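6-carboxyhexanoate--CoA ligase (Aquifex aeolicus, PDB 5TV5) is a CoA ligase of the BioW family, a single-chain alpha/beta enzyme with a mixed beta sheet packed between helices. Local coordinates at residues K96-L101 with A177-S182; V116-E121 with G214-V219; Y187-V192 with Y199-P204. All coordinates share one frame; numbering follows the deposited sequence.

Interaction 1: residues K96-L101 with A177-S182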
ATOM      1  N   LYS A  96      18.642  -2.418   0.321  1.00 34.18           N
ATOM      2  CA  LYS A  96      18.267  -3.818   0.508  1.00 38.26           C
ATOM      3  C   LYS A  96      16.778  -4.041   0.255  1.00 35.95           C
ATOM      4  O   LYS A  96      16.384  -5.101  -0.252  1.00 34.29           O
ATOM      5  CB  LYS A  96      18.651  -4.268   1.924  1.00 38.36           C
ATOM      6  CG  LYS A  96      18.506  -5.760   2.159  1.00 37.72           C
ATOM      7  CD  LYS A  96      19.655  -6.510   1.508  1.00 47.14           C
ATOM      8  CE  LYS A  96      19.274  -7.961   1.207  1.00 52.26           C
ATOM      9  NZ  LYS A  96      18.383  -8.071  -0.002  1.00 56.50           N
ATOM     10  N   ALA A  97      15.945  -3.059   0.604  1.00 32.58           N
ATOM     11  CA  ALA A  97      14.522  -3.137   0.308  1.00 31.99           C
ATOM     12  C   ALA A  97      14.265  -3.076  -1.196  1.00 35.62           C
ATOM     13  O   ALA A  97      13.464  -3.855  -1.729  1.00 34.87           O
ATOM     14  CB  ALA A  97      13.790  -2.013   1.029  1.00 29.68           C
ATOM     15  N   VAL A  98      14.944  -2.157  -1.898  1.00 33.17           N
ATOM     16  CA  VAL A  98      14.847  -2.084  -3.361  1.00 36.64           C
ATOM     17  C   VAL A  98      15.291  -3.404  -3.998  1.00 37.35           C
ATOM     18  O   VAL A  98      14.643  -3.929  -4.915  1.00 33.93           O
ATOM     19  CB  VAL A  98      15.674  -0.895  -3.890  1.00 33.19           C
ATOM     20  CG1 VAL A  98      15.552  -0.745  -5.418  1.00 28.78           C
ATOM     21  CG2 VAL A  98      15.274   0.387  -3.188  1.00 32.16           C
ATOM     22  N   GLU A  99      16.394  -3.967  -3.510  1.00 37.01           N
ATOM     23  CA  GLU A  99      16.882  -5.229  -4.058  1.00 42.49           C
ATOM     24  C   GLU A  99      15.834  -6.342  -3.939  1.00 46.50           C
ATOM     25  O   GLU A  99      15.608  -7.097  -4.895  1.00 48.27           O
ATOM     26  CB  GLU A  99      18.197  -5.606  -3.362  1.00 42.58           C
ATOM     27  CG  GLU A  99      18.506  -7.100  -3.333  1.00 52.80           C
ATOM     28  CD  GLU A  99      19.235  -7.595  -4.575  1.00 63.14           C
ATOM     29  OE1 GLU A  99      19.457  -6.796  -5.523  1.00 59.77           O
ATOM     30  OE2 GLU A  99      19.593  -8.797  -4.590  1.00 62.95           O
ATOM     31  N   ILE A 100      15.169  -6.444  -2.781  1.00 44.22           N
ATOM     32  CA  ILE A 100      14.190  -7.509  -2.555  1.00 45.72           C
ATOM     33  C   ILE A 100      13.017  -7.395  -3.529  1.00 40.54           C
ATOM     34  O   ILE A 100      12.536  -8.403  -4.062  1.00 40.00           O
ATOM     35  CB  ILE A 100      13.713  -7.481  -1.089  1.00 41.95           C
ATOM     36  CG1 ILE A 100      14.790  -8.043  -0.162  1.00 41.82           C
ATOM     37  CG2 ILE A 100      12.396  -8.230  -0.933  1.00 33.82           C
ATOM     38  CD1 ILE A 100      14.418  -7.976   1.300  1.00 40.86           C
ATOM     39  N   LEU A 101      12.525  -6.177  -3.763  1.00 36.22           N
ATOM     40  CA  LEU A 101      11.330  -6.018  -4.591  1.00 40.56           C
ATOM     41  C   LEU A 101      11.623  -6.330  -6.054  1.00 43.75           C
ATOM     42  O   LEU A 101      10.898  -7.106  -6.694  1.00 42.49           O
ATOM     43  CB  LEU A 101      10.767  -4.603  -4.453  1.00 34.72           C
ATOM     44  CG  LEU A 101      10.261  -4.219  -3.067  1.00 33.20           C
ATOM     45  CD1 LEU A 101       9.855  -2.754  -3.038  1.00 27.71           C
ATOM     46  CD2 LEU A 101       9.116  -5.114  -2.645  1.00 26.33           C
ATOM     47  N   ALA A 177       8.747   4.511   7.309  1.00 23.81           N
ATOM     48  CA  ALA A 177       8.792   4.892   5.904  1.00 26.68           C
ATOM     49  C   ALA A 177       8.461   3.677   5.042  1.00 28.04           C
ATOM     50  O   ALA A 177       8.638   2.527   5.461  1.00 26.76           O
ATOM     51  CB  ALA A 177      10.163   5.465   5.541  1.00 27.23           C
ATOM     52  N   GLU A 178       7.987   3.947   3.819  1.00 26.74           N
ATOM     53  CA  GLU A 178       7.531   2.896   2.909  1.00 26.83           C
ATOM     54  C   GLU A 178       8.206   3.014   1.544  1.00 25.03           C
ATOM     55  O   GLU A 178       8.527   4.109   1.080  1.00 25.18           O
ATOM     56  CB  GLU A 178       5.987   2.933   2.743  1.00 28.88           C
ATOM     57  CG  GLU A 178       5.411   1.858   1.805  1.00 26.93           C
ATOM     58  CD  GLU A 178       3.882   1.779   1.822  1.00 26.23           C
ATOM     59  OE1 GLU A 178       3.237   2.452   2.659  1.00 20.36           O
ATOM     60  OE2 GLU A 178       3.340   1.005   0.999  1.00 27.88           O
ATOM     61  N   LEU A 179       8.427   1.859   0.919  1.00 23.24           N
ATOM     62  CA  LEU A 179       8.917   1.723  -0.448  1.00 24.54           C
ATOM     63  C   LEU A 179       7.902   0.882  -1.203  1.00 27.32           C
ATOM     64  O   LEU A 179       7.692  -0.285  -0.850  1.00 27.22           O
ATOM     65  CB  LEU A 179      10.284   1.031  -0.488  1.00 25.12           C
ATOM     66  CG  LEU A 179      11.281   1.202  -1.643  1.00 28.84           C
ATOM     67  CD1 LEU A 179      11.963  -0.121  -1.984  1.00 26.51           C
ATOM     68  CD2 LEU A 179      10.680   1.884  -2.882  1.00 23.68           C
ATOM     69  N   CYS A 180       7.283   1.458  -2.241  1.00 28.41           N
ATOM     70  CA  CYS A 180       6.225   0.768  -2.982  1.00 32.61           C
ATOM     71  C   CYS A 180       6.277   1.075  -4.476  1.00 31.90           C
ATOM     72  O   CYS A 180       6.423   2.238  -4.868  1.00 30.88           O
ATOM     73  CB  CYS A 180       4.836   1.147  -2.442  1.00 31.29           C
ATOM     74  SG  CYS A 180       3.447   0.537  -3.455  1.00 31.34           S
ATOM     75  N   TRP A 181       6.157   0.027  -5.299  1.00 31.13           N
ATOM     76  CA  TRP A 181       5.752   0.161  -6.696  1.00 33.93           C
ATOM     77  C   TRP A 181       4.886  -1.026  -7.116  1.00 34.81           C
ATOM     78  O   TRP A 181       5.020  -2.138  -6.595  1.00 31.21           O
ATOM     79  CB  TRP A 181       6.945   0.310  -7.654  1.00 34.78           C
ATOM     80  CG  TRP A 181       7.906  -0.836  -7.742  1.00 34.21           C
ATOM     81  CD1 TRP A 181       7.716  -2.029  -8.374  1.00 33.40           C
ATOM     82  CD2 TRP A 181       9.247  -0.859  -7.236  1.00 35.03           C
ATOM     83  NE1 TRP A 181       8.853  -2.806  -8.272  1.00 34.94           N
ATOM     84  CE2 TRP A 181       9.804  -2.104  -7.580  1.00 31.45           C
ATOM     85  CE3 TRP A 181      10.026   0.053  -6.517  1.00 32.66           C
ATOM     86  CZ2 TRP A 181      11.102  -2.456  -7.227  1.00 34.81           C
ATOM     87  CZ3 TRP A 181      11.312  -0.300  -6.172  1.00 27.01           C
ATOM     88  CH2 TRP A 181      11.837  -1.540  -6.526  1.00 32.77           C
ATOM     89  N   SER A 182       3.990  -0.764  -8.070  1.00 36.49           N
ATOM     90  CA  SER A 182       2.991  -1.740  -8.503  1.00 37.17           C
ATOM     91  C   SER A 182       3.656  -2.992  -9.066  1.00 34.91           C
ATOM     92  O   SER A 182       4.796  -2.965  -9.534  1.00 37.13           O
ATOM     93  CB  SER A 182       2.071  -1.109  -9.561  1.00 38.35           C
ATOM     94  OG  SER A 182       0.904  -1.870  -9.820  1.00 32.62           O
TER
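Ala97 and Leu179 face each other where helix 91-103 runs over strand 177-181, the two local axes 9.5 Å apart and 27° from parallel. This is the helix-on-sheet layer of an alpha/beta fold, and no hydrogen bond spans it, so side-chain shape carries the contact. Leu179 makes the central contact. Leu179 CD1 meets the helix at three places: against Ala97 CB, against Val98 CG2 at 3.6 Å, and against Leu101 CD1 at 3.5 Å, the two leucines sliding past each other in opposite directions. Trp181 completes the surface from the strand side. With chi1 at 63°, its CG sits between the backbone N and the carbonyl carbon, and the indole reaches back toward the helix. Leu101 lies over one face, with its CB 3.5 Å from Trp181 CZ2. Val98 comes instead to the rim, its CG1 near the ring plane and 4.0 Å from Trp181 CH2. The indole N-H is given to Leu212 O, which fixes the turn of the ring. Leu101 CD1 makes a CH-pi contact, standing 4.2 Å from the centroid of the six-membered ring of Trp181 and only 10° off its normal.

Interaction 2: residues V116-E121 with G214-V219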
ATOM      1  N   VAL A 116       6.631  -6.726   2.883  1.00 28.18           N
ATOM      2  CA  VAL A 116       7.793  -7.044   3.697  1.00 27.62           C
ATOM      3  C   VAL A 116       7.863  -6.050   4.847  1.00 29.80           C
ATOM      4  O   VAL A 116       7.607  -4.848   4.667  1.00 26.01           O
ATOM      5  CB  VAL A 116       9.076  -6.999   2.845  1.00 30.91           C
ATOM      6  CG1 VAL A 116      10.340  -7.134   3.714  1.00 26.48           C
ATOM      7  CG2 VAL A 116       9.039  -8.079   1.771  1.00 31.46           C
ATOM      8  N   LEU A 117       8.179  -6.554   6.050  1.00 29.32           N
ATOM      9  CA  LEU A 117       8.466  -5.727   7.221  1.00 30.88           C
ATOM     10  C   LEU A 117       9.961  -5.818   7.496  1.00 30.30           C
ATOM     11  O   LEU A 117      10.459  -6.855   7.950  1.00 29.58           O
ATOM     12  CB  LEU A 117       7.650  -6.160   8.435  1.00 30.02           C
ATOM     13  CG  LEU A 117       6.139  -6.246   8.217  1.00 26.86           C
ATOM     14  CD1 LEU A 117       5.466  -6.684   9.505  1.00 28.50           C
ATOM     15  CD2 LEU A 117       5.578  -4.925   7.740  1.00 24.15           C
ATOM     16  N   MET A 118      10.672  -4.739   7.204  1.00 27.74           N
ATOM     17  CA  MET A 118      12.123  -4.725   7.255  1.00 29.39           C
ATOM     18  C   MET A 118      12.569  -4.040   8.534  1.00 32.13           C
ATOM     19  O   MET A 118      12.059  -2.966   8.885  1.00 31.87           O
ATOM     20  CB  MET A 118      12.715  -4.010   6.035  1.00 29.80           C
ATOM     21  CG  MET A 118      14.240  -3.855   6.084  1.00 33.55           C
ATOM     22  SD  MET A 118      14.965  -3.524   4.470  1.00 32.64           S
ATOM     23  CE  MET A 118      14.818  -5.152   3.719  1.00 28.39           C
ATOM     24  N   ASP A 119      13.514  -4.668   9.224  1.00 30.78           N
ATOM     25  CA  ASP A 119      14.167  -4.025  10.347  1.00 32.08           C
ATOM     26  C   ASP A 119      14.862  -2.755   9.875  1.00 34.14           C
ATOM     27  O   ASP A 119      15.752  -2.800   9.021  1.00 41.08           O
ATOM     28  CB  ASP A 119      15.169  -4.987  10.984  1.00 36.20           C
ATOM     29  CG  ASP A 119      15.843  -4.394  12.208  1.00 34.98           C
ATOM     30  OD1 ASP A 119      16.779  -3.592  12.042  1.00 35.56           O
ATOM     31  OD2 ASP A 119      15.421  -4.708  13.335  1.00 40.69           O
ATOM     32  N   ILE A 120      14.460  -1.616  10.429  1.00 28.13           N
ATOM     33  CA  ILE A 120      14.987  -0.344   9.956  1.00 33.08           C
ATOM     34  C   ILE A 120      16.469  -0.163  10.268  1.00 35.29           C
ATOM     35  O   ILE A 120      17.119   0.702   9.681  1.00 34.78           O
ATOM     36  CB  ILE A 120      14.104   0.766  10.559  1.00 29.60           C
ATOM     37  CG1 ILE A 120      14.380   2.108   9.907  1.00 23.43           C
ATOM     38  CG2 ILE A 120      14.272   0.827  12.055  1.00 27.21           C
ATOM     39  CD1 ILE A 120      13.263   3.038  10.083  1.00 23.83           C
ATOM     40  N   GLU A 121      17.031  -0.984  11.153  1.00 39.01           N
ATOM     41  CA  GLU A 121      18.433  -0.891  11.545  1.00 36.82           C
ATOM     42  C   GLU A 121      19.342  -1.908  10.849  1.00 38.65           C
ATOM     43  O   GLU A 121      20.498  -1.582  10.551  1.00 36.40           O
ATOM     44  CB  GLU A 121      18.561  -1.070  13.061  1.00 35.06           C
ATOM     45  CG  GLU A 121      17.949   0.040  13.905  1.00 37.19           C
ATOM     46  CD  GLU A 121      17.941  -0.317  15.380  1.00 39.00           C
ATOM     47  OE1 GLU A 121      17.817  -1.526  15.692  1.00 38.52           O
ATOM     48  OE2 GLU A 121      18.056   0.601  16.227  1.00 44.92           O
ATOM     49  N   GLY A 214       5.996  -4.533  -5.406  1.00 36.47           N
ATOM     50  CA  GLY A 214       5.458  -4.731  -4.065  1.00 30.89           C
ATOM     51  C   GLY A 214       5.714  -3.617  -3.055  1.00 32.74           C
ATOM     52  O   GLY A 214       5.888  -2.450  -3.429  1.00 30.43           O
ATOM     53  N   ARG A 215       5.747  -3.965  -1.761  1.00 32.05           N
ATOM     54  CA  ARG A 215       5.875  -2.980  -0.690  1.00 29.91           C
ATOM     55  C   ARG A 215       6.886  -3.427   0.360  1.00 31.80           C
ATOM     56  O   ARG A 215       6.961  -4.614   0.692  1.00 34.16           O
ATOM     57  CB  ARG A 215       4.529  -2.744  -0.005  1.00 27.60           C
ATOM     58  CG  ARG A 215       3.579  -1.815  -0.732  1.00 28.56           C
ATOM     59  CD  ARG A 215       2.243  -1.759   0.003  1.00 28.52           C
ATOM     60  NE  ARG A 215       1.449  -0.601  -0.378  1.00 26.53           N
ATOM     61  CZ  ARG A 215       0.635  -0.587  -1.433  1.00 35.24           C
ATOM     62  NH1 ARG A 215       0.535  -1.681  -2.186  1.00 35.63           N
ATOM     63  NH2 ARG A 215      -0.065   0.510  -1.743  1.00 29.28           N
ATOM     64  N   VAL A 216       7.647  -2.474   0.904  1.00 26.84           N
ATOM     65  CA  VAL A 216       8.532  -2.725   2.037  1.00 21.50           C
ATOM     66  C   VAL A 216       8.236  -1.696   3.110  1.00 23.80           C
ATOM     67  O   VAL A 216       8.243  -0.492   2.831  1.00 24.71           O
ATOM     68  CB  VAL A 216      10.021  -2.669   1.659  1.00 24.43           C
ATOM     69  CG1 VAL A 216      10.879  -2.550   2.932  1.00 23.40           C
ATOM     70  CG2 VAL A 216      10.407  -3.921   0.894  1.00 26.95           C
ATOM     71  N   TYR A 217       7.985  -2.169   4.338  1.00 24.39           N
ATOM     72  CA  TYR A 217       7.673  -1.312   5.477  1.00 23.08           C
ATOM     73  C   TYR A 217       8.889  -1.259   6.391  1.00 23.36           C
ATOM     74  O   TYR A 217       9.274  -2.275   6.979  1.00 27.20           O
ATOM     75  CB  TYR A 217       6.451  -1.809   6.248  1.00 23.88           C
ATOM     76  CG  TYR A 217       5.110  -1.730   5.548  1.00 25.78           C
ATOM     77  CD1 TYR A 217       4.962  -1.095   4.308  1.00 26.68           C
ATOM     78  CD2 TYR A 217       3.977  -2.277   6.138  1.00 22.40           C
ATOM     79  CE1 TYR A 217       3.724  -1.023   3.675  1.00 24.25           C
ATOM     80  CE2 TYR A 217       2.740  -2.218   5.512  1.00 24.42           C
ATOM     81  CZ  TYR A 217       2.612  -1.587   4.284  1.00 28.00           C
ATOM     82  OH  TYR A 217       1.367  -1.525   3.676  1.00 25.77           O
ATOM     83  N   PHE A 218       9.493  -0.079   6.500  1.00 22.62           N
ATOM     84  CA  PHE A 218      10.624   0.127   7.394  1.00 25.53           C
ATOM     85  C   PHE A 218      10.097   0.367   8.798  1.00 25.09           C
ATOM     86  O   PHE A 218       9.377   1.341   9.041  1.00 23.95           O
ATOM     87  CB  PHE A 218      11.486   1.298   6.926  1.00 28.36           C
ATOM     88  CG  PHE A 218      12.090   1.088   5.569  1.00 31.65           C
ATOM     89  CD1 PHE A 218      13.299   0.418   5.438  1.00 27.17           C
ATOM     90  CD2 PHE A 218      11.432   1.540   4.415  1.00 25.25           C
ATOM     91  CE1 PHE A 218      13.857   0.213   4.188  1.00 30.32           C
ATOM     92  CE2 PHE A 218      11.985   1.342   3.172  1.00 23.98           C
ATOM     93  CZ  PHE A 218      13.199   0.681   3.054  1.00 26.80           C
ATOM     94  N   VAL A 219      10.431  -0.540   9.711  1.00 25.99           N
ATOM     95  CA  VAL A 219       9.823  -0.555  11.034  1.00 27.74           C
ATOM     96  C   VAL A 219      10.909  -0.788  12.064  1.00 23.66           C
ATOM     97  O   VAL A 219      11.948  -1.384  11.774  1.00 25.52           O
ATOM     98  CB  VAL A 219       8.716  -1.625  11.146  1.00 25.99           C
ATOM     99  CG1 VAL A 219       7.427  -1.135  10.462  1.00 24.33           C
ATOM    100  CG2 VAL A 219       9.187  -2.918  10.511  1.00 25.59           C
TER
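Met118 and Phe218 lie side by side and point the same way, forming a Met-aromatic contact within a parallel strand pair at one border of the mixed sheet. The sulfur approaches the ring obliquely, Met118 SD being 5.0 Å from the Phe218 centroid and 57° off the normal. One face of that ring is taken by its own strand, Val216 CG1 standing 3.9 Å above the plane. The other flat group, Tyr217, is on the far side of the sheet, where Leu117 CD2 comes within 3.5 Å of Tyr217 CD2, again at a slant; its hydroxyl is bonded to Thr136 OG1. The pairing Val116-Val216, Leu117-Tyr217, Met118-Phe218 thus divides the side chains between two layers: Val216, Met118 and Phe218 face helix 91-103, Val116 on the same face meeting loop residues Arg125 and Glu127, whereas Leu117 and Tyr217 meet helix 224-233.

Five backbone hydrogen bonds hold the strands together, in the staggered pattern of parallel pairing. Tyr217 N gives to Val116 O at 2.7 Å, and Met118 N gives to Tyr217 O at 2.8 Å. The last of the five reaches beyond the strand, from Ile120 N to Val219 O, while the Ile120 side chain crosses that of Phe218 at about a right angle, its CD1 touching Phe218 CB. There the chain leaves the sheet through an Asx turn: Asp119 OD1, which also accepts from Thr122 N, takes the N-H of Glu121 at 2.8 Å from above the carboxylate plane.

Interaction 3: residues Y187-V192 with Y199-P204; sequences YVTGYV and YVRITP
Arg201 reaches across to residues 187-192 in the beta hairpin of strands 190-194 and 198-203. Its CB lies 4.2 Å from Gly190 O, at the backbone of the partner strand. The chain then bends at chi3 (57°), which turns the guanidinium back across Thr189. There Arg201 CZ is 3.9 Å from Thr189 CG2, and Arg201 NH2 is closer still, 3.3 Å from the same methyl, which sits over one face of the group. At the edge, near the guanidinium plane, Tyr187 OH is 3.9 Å from Arg201 NH2, too long for a hydrogen bond; that hydroxyl is bonded to Thr157 OG1. Arg201 NH1 has a weak bond to Thr67 OG1.

In the backbone next to Arg201, Gly190 and Ile202 form a hydrogen-bonded antiparallel pair, with Gly190 N to Ile202 O at 3.0 Å and Ile202 N to Gly190 O at 2.8 Å. Farther along, Val192 CG2 packs on Val200 CB at 3.7 Å, on the face that Ile202 shares and that helix 73-85 covers. Between these two segments, therefore, the directional bonds come from the backbone, whereas the guanidinium meets Thr189 by van der Waals contact and is not bonded to Tyr187 OH.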
ATOM      1  N   TYR A 187       2.108  -0.426 -15.156  1.00 43.51           N
ATOM      2  CA  TYR A 187       2.240   0.712 -14.251  1.00 39.18           C
ATOM      3  C   TYR A 187       3.671   0.736 -13.720  1.00 40.67           C
ATOM      4  O   TYR A 187       4.182  -0.286 -13.251  1.00 47.38           O
ATOM      5  CB  TYR A 187       1.225   0.632 -13.101  1.00 32.78           C
ATOM      6  CG  TYR A 187       0.801   1.980 -12.512  1.00 31.74           C
ATOM      7  CD1 TYR A 187      -0.325   2.649 -12.982  1.00 26.77           C
ATOM      8  CD2 TYR A 187       1.525   2.579 -11.481  1.00 30.16           C
ATOM      9  CE1 TYR A 187      -0.723   3.885 -12.436  1.00 30.93           C
ATOM     10  CE2 TYR A 187       1.140   3.816 -10.926  1.00 26.40           C
ATOM     11  CZ  TYR A 187       0.017   4.468 -11.407  1.00 31.53           C
ATOM     12  OH  TYR A 187      -0.375   5.699 -10.878  1.00 24.96           O
ATOM     13  N   VAL A 188       4.328   1.890 -13.828  1.00 31.73           N
ATOM     14  CA  VAL A 188       5.731   2.036 -13.473  1.00 34.10           C
ATOM     15  C   VAL A 188       5.966   3.179 -12.496  1.00 36.69           C
ATOM     16  O   VAL A 188       7.114   3.418 -12.097  1.00 34.90           O
ATOM     17  CB  VAL A 188       6.608   2.208 -14.729  1.00 39.88           C
ATOM     18  CG1 VAL A 188       6.557   0.940 -15.571  1.00 36.44           C
ATOM     19  CG2 VAL A 188       6.187   3.458 -15.536  1.00 32.01           C
ATOM     20  N   THR A 189       4.911   3.875 -12.084  1.00 33.07           N
ATOM     21  CA  THR A 189       4.992   4.896 -11.052  1.00 34.50           C
ATOM     22  C   THR A 189       4.799   4.268  -9.672  1.00 33.01           C
ATOM     23  O   THR A 189       3.864   3.486  -9.456  1.00 30.68           O
ATOM     24  CB  THR A 189       3.940   5.974 -11.316  1.00 31.78           C
ATOM     25  OG1 THR A 189       4.210   6.574 -12.590  1.00 37.12           O
ATOM     26  CG2 THR A 189       3.929   7.050 -10.233  1.00 29.99           C
ATOM     27  N   GLY A 190       5.699   4.596  -8.747  1.00 33.90           N
ATOM     28  CA  GLY A 190       5.599   4.144  -7.370  1.00 30.10           C
ATOM     29  C   GLY A 190       5.945   5.259  -6.407  1.00 30.70           C
ATOM     30  O   GLY A 190       5.956   6.430  -6.807  1.00 29.49           O
ATOM     31  N   TYR A 191       6.242   4.935  -5.149  1.00 27.63           N
ATOM     32  CA  TYR A 191       6.510   5.992  -4.188  1.00 27.17           C
ATOM     33  C   TYR A 191       7.427   5.515  -3.061  1.00 29.73           C
ATOM     34  O   TYR A 191       7.699   4.324  -2.877  1.00 30.63           O
ATOM     35  CB  TYR A 191       5.197   6.543  -3.599  1.00 28.53           C
ATOM     36  CG  TYR A 191       4.400   5.508  -2.828  1.00 30.85           C
ATOM     37  CD1 TYR A 191       4.687   5.229  -1.488  1.00 29.93           C
ATOM     38  CD2 TYR A 191       3.361   4.810  -3.437  1.00 29.29           C
ATOM     39  CE1 TYR A 191       3.967   4.258  -0.787  1.00 31.32           C
ATOM     40  CE2 TYR A 191       2.628   3.856  -2.748  1.00 30.58           C
ATOM     41  CZ  TYR A 191       2.938   3.578  -1.423  1.00 31.73           C
ATOM     42  OH  TYR A 191       2.217   2.633  -0.745  1.00 27.16           O
ATOM     43  N   VAL A 192       7.906   6.486  -2.307  1.00 29.11           N
ATOM     44  CA  VAL A 192       8.352   6.284  -0.945  1.00 29.58           C
ATOM     45  C   VAL A 192       7.574   7.282  -0.102  1.00 30.12           C
ATOM     46  O   VAL A 192       7.319   8.409  -0.540  1.00 28.13           O
ATOM     47  CB  VAL A 192       9.880   6.457  -0.791  1.00 28.56           C
ATOM     48  CG1 VAL A 192      10.609   5.367  -1.578  1.00 27.51           C
ATOM     49  CG2 VAL A 192      10.329   7.839  -1.259  1.00 27.21           C
ATOM     50  N   TYR A 199       4.646  12.014   0.709  1.00 33.96           N
ATOM     51  CA  TYR A 199       4.371  11.006  -0.323  1.00 33.41           C
ATOM     52  C   TYR A 199       5.122  11.396  -1.599  1.00 31.31           C
ATOM     53  O   TYR A 199       4.834  12.431  -2.212  1.00 29.89           O
ATOM     54  CB  TYR A 199       2.867  10.894  -0.578  1.00 28.92           C
ATOM     55  CG  TYR A 199       2.440   9.828  -1.575  1.00 30.68           C
ATOM     56  CD1 TYR A 199       2.492   8.482  -1.244  1.00 32.79           C
ATOM     57  CD2 TYR A 199       1.939  10.165  -2.833  1.00 30.82           C
ATOM     58  CE1 TYR A 199       2.072   7.495  -2.141  1.00 29.66           C
ATOM     59  CE2 TYR A 199       1.526   9.179  -3.735  1.00 27.32           C
ATOM     60  CZ  TYR A 199       1.599   7.849  -3.379  1.00 26.42           C
ATOM     61  OH  TYR A 199       1.194   6.870  -4.252  1.00 26.02           O
ATOM     62  N   VAL A 200       6.073  10.561  -2.003  1.00 31.05           N
ATOM     63  CA  VAL A 200       7.021  10.930  -3.041  1.00 29.08           C
ATOM     64  C   VAL A 200       6.811  10.063  -4.268  1.00 27.53           C
ATOM     65  O   VAL A 200       7.444   9.009  -4.405  1.00 28.44           O
ATOM     66  CB  VAL A 200       8.470  10.797  -2.533  1.00 31.32           C
ATOM     67  CG1 VAL A 200       9.446  11.381  -3.554  1.00 30.50           C
ATOM     68  CG2 VAL A 200       8.623  11.441  -1.150  1.00 27.10           C
ATOM     69  N   ARG A 201       5.956  10.517  -5.183  1.00 30.64           N
ATOM     70  CA  ARG A 201       5.730   9.782  -6.421  1.00 29.52           C
ATOM     71  C   ARG A 201       6.974   9.826  -7.296  1.00 30.84           C
ATOM     72  O   ARG A 201       7.560  10.894  -7.511  1.00 30.13           O
ATOM     73  CB  ARG A 201       4.539  10.367  -7.158  1.00 32.88           C
ATOM     74  CG  ARG A 201       3.396  10.703  -6.212  1.00 35.06           C
ATOM     75  CD  ARG A 201       2.135  11.082  -6.966  1.00 32.14           C
ATOM     76  NE  ARG A 201       1.721  10.020  -7.883  1.00 27.48           N
ATOM     77  CZ  ARG A 201       1.792  10.114  -9.207  1.00 30.49           C
ATOM     78  NH1 ARG A 201       2.270  11.227  -9.754  1.00 26.85           N
ATOM     79  NH2 ARG A 201       1.388   9.102  -9.976  1.00 32.25           N
ATOM     80  N   ILE A 202       7.377   8.656  -7.789  1.00 31.36           N
ATOM     81  CA  ILE A 202       8.613   8.475  -8.542  1.00 32.93           C
ATOM     82  C   ILE A 202       8.312   7.621  -9.769  1.00 36.32           C
ATOM     83  O   ILE A 202       7.758   6.521  -9.646  1.00 33.94           O
ATOM     84  CB  ILE A 202       9.715   7.824  -7.679  1.00 36.06           C
ATOM     85  CG1 ILE A 202      10.010   8.677  -6.435  1.00 35.60           C
ATOM     86  CG2 ILE A 202      10.979   7.663  -8.468  1.00 36.27           C
ATOM     87  CD1 ILE A 202      11.006   8.064  -5.475  1.00 26.35           C
ATOM     88  N   THR A 203       8.666   8.130 -10.954  1.00 44.40           N
ATOM     89  CA  THR A 203       8.403   7.400 -12.202  1.00 42.36           C
ATOM     90  C   THR A 203       9.714   6.978 -12.849  1.00 40.23           C
ATOM     91  O   THR A 203      10.719   7.653 -12.639  1.00 36.07           O
ATOM     92  CB  THR A 203       7.575   8.215 -13.178  1.00 43.01           C
ATOM     93  OG1 THR A 203       6.723   9.107 -12.447  1.00 42.66           O
ATOM     94  CG2 THR A 203       6.726   7.261 -14.029  1.00 39.49           C
ATOM     95  N   PRO A 204       9.636   6.008 -13.790  1.00 44.18           N
ATOM     96  CA  PRO A 204      10.133   4.625 -13.909  1.00 40.93           C
ATOM     97  C   PRO A 204      10.795   4.066 -12.673  1.00 40.56           C
ATOM     98  O   PRO A 204      11.998   4.229 -12.569  1.00 40.01           O
ATOM     99  CB  PRO A 204      11.161   4.700 -15.051  1.00 40.59           C
ATOM    100  CG  PRO A 204      11.450   6.142 -15.221  1.00 42.03           C
ATOM    101  CD  PRO A 204      10.079   6.750 -14.982  1.00 49.66           C
TER

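How the interactions relate
All three contacts belong to one mixed sheet but differ in burial. Interactions 1 and 2 are buried, and helix 91-103, a partner in interaction 1, also covers one face of interaction 2: Ala97 touches Phe218, and Leu179 O pairs with Val216 N on the neighbouring strand. Interaction 3, farther across the sheet, is only partly buried and joins strands close in sequence. Chemistry follows place. The helix-sheet contact is wholly apolar, the parallel pair combines backbone bonds with hydrophobic faces, and the hairpin adds polar and charged side chains. Glu178, on the strand of interaction 1, binds both others through OE2, by a salt bridge to Arg215 NE and a probable hydrogen bond to Tyr191 OH.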